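Local structure of polymeric Immunoglobulin Receptor (Oncorhynchus mykiss, 5F1S) at residues R1-E12 with D101-Q112. The protein probably binds polymeric immunoglobulins through its Ig-like ectodomain and carries them to mucosal surfaces, where that ectodomain becomes secretory component. Residues are numbered along the deposited sequence; the frame is centred on the assembly and turned at random.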
loop_
_atom_site.group_PDB
_atom_site.type_symbol
_atom_site.label_atom_id
_atom_site.label_comp_id
_atom_site.label_asym_id
_atom_site.label_seq_id
_atom_site.Cartn_x
_atom_site.Cartn_y
_atom_site.Cartn_z
ATOM N N ARG A 1 16.542 2.725 -23.379
ATOM C CA ARG A 1 15.281 2.206 -22.749
ATOM C C ARG A 1 15.382 2.263 -21.218
ATOM O O ARG A 1 16.328 1.722 -20.648
ATOM C CB ARG A 1 15.035 0.774 -23.171
ATOM C CG ARG A 1 13.672 0.238 -22.760
ATOM C CD ARG A 1 13.443 -1.161 -23.339
ATOM N NE ARG A 1 12.154 -1.731 -22.940
ATOM C CZ ARG A 1 10.980 -1.397 -23.470
ATOM N NH1 ARG A 1 10.898 -0.484 -24.436
ATOM N NH2 ARG A 1 9.875 -1.982 -23.023
ATOM N N VAL A 2 14.437 2.933 -20.593
ATOM C CA VAL A 2 14.282 2.973 -19.139
ATOM C C VAL A 2 12.821 2.684 -18.857
ATOM O O VAL A 2 11.957 3.213 -19.551
ATOM C CB VAL A 2 14.672 4.336 -18.550
ATOM C CG1 VAL A 2 14.329 4.386 -17.048
ATOM C CG2 VAL A 2 16.154 4.610 -18.856
ATOM N N THR A 3 12.552 1.800 -17.911
ATOM C CA THR A 3 11.178 1.395 -17.629
ATOM C C THR A 3 10.981 1.282 -16.125
ATOM O O THR A 3 11.917 1.035 -15.359
ATOM C CB THR A 3 10.819 0.055 -18.270
ATOM O OG1 THR A 3 11.658 -0.971 -17.759
ATOM C CG2 THR A 3 11.054 0.075 -19.759
ATOM N N THR A 4 9.724 1.362 -15.721
ATOM C CA THR A 4 9.409 1.246 -14.322
ATOM C C THR A 4 8.013 0.643 -14.197
ATOM O O THR A 4 7.429 0.168 -15.178
ATOM C CB THR A 4 9.541 2.601 -13.616
ATOM O OG1 THR A 4 9.417 2.437 -12.217
ATOM C CG2 THR A 4 8.457 3.603 -14.050
ATOM N N VAL A 5 7.532 0.579 -12.978
ATOM C CA VAL A 5 6.265 -0.076 -12.678
ATOM C C VAL A 5 5.092 0.815 -13.062
ATOM O O VAL A 5 5.255 2.008 -13.322
ATOM C CB VAL A 5 6.174 -0.436 -11.191
ATOM C CG1 VAL A 5 7.290 -1.441 -10.813
ATOM C CG2 VAL A 5 6.304 0.819 -10.318
ATOM N N GLY A 6 3.877 0.252 -12.996
ATOM C CA GLY A 6 2.701 1.025 -13.324
ATOM C C GLY A 6 2.267 1.915 -12.179
ATOM O O GLY A 6 2.818 1.880 -11.089
ATOM N N ASP A 7 1.252 2.732 -12.441
ATOM C CA ASP A 7 0.852 3.738 -11.460
ATOM C C ASP A 7 0.500 3.058 -10.141
ATOM O O ASP A 7 -0.021 1.944 -10.114
ATOM C CB ASP A 7 -0.332 4.548 -11.980
ATOM C CG ASP A 7 0.000 5.320 -13.228
ATOM O OD1 ASP A 7 1.196 5.605 -13.485
ATOM O OD2 ASP A 7 -0.950 5.696 -13.945
ATOM N N LEU A 8 0.829 3.718 -9.048
ATOM C CA LEU A 8 0.747 3.138 -7.706
ATOM C C LEU A 8 -0.257 3.915 -6.899
ATOM O O LEU A 8 -0.369 5.132 -7.049
ATOM C CB LEU A 8 2.096 3.224 -6.912
ATOM C CG LEU A 8 3.382 2.617 -7.442
ATOM C CD1 LEU A 8 4.542 2.969 -6.539
ATOM C CD2 LEU A 8 3.222 1.108 -7.499
ATOM N N ALA A 9 -0.917 3.207 -5.974
ATOM C CA ALA A 9 -1.709 3.822 -4.927
ATOM C C ALA A 9 -1.214 3.293 -3.591
ATOM O O ALA A 9 -1.019 2.093 -3.421
ATOM C CB ALA A 9 -3.208 3.533 -5.112
ATOM N N VAL A 10 -0.954 4.184 -2.663
ATOM C CA VAL A 10 -0.376 3.781 -1.402
ATOM C C VAL A 10 -1.054 4.569 -0.292
ATOM O O VAL A 10 -1.292 5.770 -0.444
ATOM C CB VAL A 10 1.141 4.030 -1.425
ATOM C CG1 VAL A 10 1.431 5.500 -1.658
ATOM C CG2 VAL A 10 1.766 3.598 -0.142
ATOM N N LEU A 11 -1.296 3.920 0.836
ATOM C CA LEU A 11 -1.871 4.627 1.988
ATOM C C LEU A 11 -0.872 5.595 2.629
ATOM O O LEU A 11 0.313 5.286 2.795
ATOM C CB LEU A 11 -2.312 3.625 3.046
ATOM C CG LEU A 11 -3.454 2.693 2.685
ATOM C CD1 LEU A 11 -3.608 1.576 3.687
ATOM C CD2 LEU A 11 -4.704 3.465 2.601
ATOM N N GLU A 12 -1.368 6.766 3.029
ATOM C CA GLU A 12 -0.517 7.785 3.634
ATOM C C GLU A 12 0.237 7.221 4.825
ATOM O O GLU A 12 -0.323 6.522 5.668
ATOM C CB GLU A 12 -1.362 8.980 4.078
ATOM C CG GLU A 12 -0.560 10.203 4.411
ATOM C CD GLU A 12 -1.428 11.423 4.758
ATOM O OE1 GLU A 12 -2.447 11.225 5.459
ATOM O OE2 GLU A 12 -1.080 12.557 4.348
ATOM N N ASP A 101 14.256 7.760 -24.461
ATOM C CA ASP A 101 15.044 6.554 -24.274
ATOM C C ASP A 101 15.631 6.448 -22.864
ATOM O O ASP A 101 16.118 5.374 -22.520
ATOM C CB ASP A 101 16.227 6.495 -25.263
ATOM C CG ASP A 101 15.793 6.198 -26.714
ATOM O OD1 ASP A 101 14.757 5.535 -26.919
ATOM O OD2 ASP A 101 16.541 6.606 -27.640
ATOM N N VAL A 102 15.678 7.532 -22.091
ATOM C CA VAL A 102 16.436 7.523 -20.832
ATOM C C VAL A 102 15.581 8.023 -19.676
ATOM O O VAL A 102 16.107 8.420 -18.626
ATOM C CB VAL A 102 17.727 8.361 -20.950
ATOM C CG1 VAL A 102 18.699 7.610 -21.831
ATOM C CG2 VAL A 102 17.475 9.739 -21.496
ATOM N N THR A 103 14.258 7.996 -19.846
ATOM C CA THR A 103 13.367 8.407 -18.749
ATOM C C THR A 103 12.112 7.518 -18.780
ATOM O O THR A 103 11.795 6.864 -19.782
ATOM C CB THR A 103 12.922 9.894 -18.841
ATOM O OG1 THR A 103 12.143 10.076 -20.042
ATOM C CG2 THR A 103 14.107 10.915 -18.806
ATOM N N ALA A 104 11.396 7.481 -17.658
ATOM C CA ALA A 104 10.141 6.747 -17.598
ATOM C C ALA A 104 9.332 7.365 -16.467
ATOM O O ALA A 104 9.911 7.772 -15.455
ATOM C CB ALA A 104 10.350 5.233 -17.384
ATOM N N SER A 105 8.010 7.502 -16.649
ATOM C CA SER A 105 7.211 8.145 -15.623
ATOM C C SER A 105 6.312 7.135 -14.912
ATOM O O SER A 105 5.975 6.068 -15.435
ATOM C CB SER A 105 6.302 9.237 -16.191
ATOM O OG SER A 105 5.520 8.666 -17.225
ATOM N N LEU A 106 5.822 7.552 -13.755
ATOM C CA LEU A 106 4.697 6.847 -13.148
ATOM C C LEU A 106 4.032 7.810 -12.191
ATOM O O LEU A 106 4.625 8.788 -11.736
ATOM C CB LEU A 106 5.088 5.568 -12.429
ATOM C CG LEU A 106 5.558 5.772 -10.985
ATOM C CD1 LEU A 106 5.776 4.478 -10.329
ATOM C CD2 LEU A 106 6.820 6.577 -11.040
ATOM N N HIS A 107 2.780 7.511 -11.885
ATOM C CA HIS A 107 2.000 8.352 -11.008
ATOM C C HIS A 107 1.890 7.644 -9.671
ATOM O O HIS A 107 1.682 6.439 -9.629
ATOM C CB HIS A 107 0.587 8.634 -11.564
ATOM C CG HIS A 107 -0.191 9.602 -10.726
ATOM N ND1 HIS A 107 -1.069 9.197 -9.742
ATOM C CD2 HIS A 107 -0.188 10.957 -10.694
ATOM C CE1 HIS A 107 -1.585 10.264 -9.150
ATOM N NE2 HIS A 107 -1.059 11.342 -9.706
ATOM N N ILE A 108 2.031 8.402 -8.592
ATOM C CA ILE A 108 1.877 7.889 -7.230
ATOM C C ILE A 108 0.703 8.632 -6.595
ATOM O O ILE A 108 0.705 9.863 -6.532
ATOM C CB ILE A 108 3.150 8.086 -6.382
ATOM C CG1 ILE A 108 4.337 7.408 -7.035
ATOM C CG2 ILE A 108 2.930 7.565 -4.987
ATOM C CD1 ILE A 108 5.740 7.646 -6.285
ATOM N N ASN A 109 -0.305 7.886 -6.159
ATOM C CA ASN A 109 -1.486 8.467 -5.515
ATOM C C ASN A 109 -1.438 8.055 -4.059
ATOM O O ASN A 109 -1.530 6.866 -3.752
ATOM C CB ASN A 109 -2.762 7.965 -6.196
ATOM C CG ASN A 109 -4.005 8.649 -5.653
ATOM O OD1 ASN A 109 -3.937 9.787 -5.174
ATOM N ND2 ASN A 109 -5.132 7.951 -5.709
ATOM N N VAL A 110 -1.259 9.024 -3.167
ATOM C CA VAL A 110 -1.140 8.749 -1.745
ATOM C C VAL A 110 -2.508 9.003 -1.130
ATOM O O VAL A 110 -3.008 10.126 -1.164
ATOM C CB VAL A 110 -0.073 9.617 -1.077
ATOM C CG1 VAL A 110 0.090 9.195 0.391
ATOM C CG2 VAL A 110 1.243 9.454 -1.768
ATOM N N ILE A 111 -3.098 7.968 -0.556
ATOM C CA ILE A 111 -4.512 8.017 -0.204
ATOM C C ILE A 111 -4.700 7.975 1.303
ATOM O O ILE A 111 -3.947 7.341 2.053
ATOM C CB ILE A 111 -5.293 6.874 -0.886
ATOM C CG1 ILE A 111 -4.728 5.552 -0.548
ATOM C CG2 ILE A 111 -5.216 7.047 -2.407
ATOM C CD1 ILE A 111 -5.492 4.380 -1.259
ATOM N N GLN A 112 -5.793 8.587 1.735
ATOM C CA GLN A 112 -6.204 8.547 3.131
ATOM C C GLN A 112 -7.445 7.682 3.264
ATOM O O GLN A 112 -8.408 7.863 2.515
ATOM C CB GLN A 112 -6.469 9.957 3.633
ATOM C CG GLN A 112 -5.266 10.889 3.468
ATOM C CD GLN A 112 -5.562 12.303 3.902
ATOM O OE1 GLN A 112 -6.606 12.868 3.548
ATOM N NE2 GLN A 112 -4.636 12.901 4.629
HETATM O O HOH W 1 15.308 2.822 -25.916
HETATM O O HOH W 2 4.551 3.834 -15.302
HETATM O O HOH W 3 -1.498 6.473 -9.200
#
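Leu8 to Leu11 pair in parallel with Ile108 to Ile111, the A'–G pairing of an immunoglobulin V-set domain, in which the N-terminal strand switches from one sheet of the sandwich to the other. The evidence is a ladder of backbone bonds running Leu8 N to His107 O, Asn109 N to Leu8 O, Val10 N to Asn109 O, Ile111 N to Val10 O (2.8 Å) and Glu12 N to Ile111 O. Leu8, Val10, Ile108 and Val110 share one face of this pairing, with Val10 CG1 4.0 Å from Val110 CG2; Ala9, Leu11, Asn109 and Ile111 share the other. On that second face Ile111 holds CG1 between its backbone N and carbonyl carbon (chi1 57°), which brings CG1 to 3.8 Å from Leu11 CD2.

Where the ladder begins, the Asp7 side chain substitutes for a backbone acceptor: OD1 takes the N-H of His107 at 2.9 Å, from above the carboxylate plane. Before it the chains separate at the crossover. Leu106 CD1 packs alongside Val5 CG2 at 3.7 Å, and a water bridges Val5 O and Ser105 O. Thr4 CG2 touches Ser105 O and, more loosely, Ala104 CB, while its OG1 bonds Pro19 O on strand 16-22, the neighbour of strand 2-3 in the opposite sheet.

At the far end Glu12 extends beside Gln112, its CA 3.6 Å from Val110 CG1, and OE2 accepts from Lys82 N. With Glu12 cut back to an alanine, Lys82 N and the Gln112 amide would probably lose their carboxylate partner. Gln112 NE2 reaches Glu12 OE1 at 2.9 Å in a nearly straight bond (170° at the hydrogen), with OE1 almost in the Gln112 amide plane.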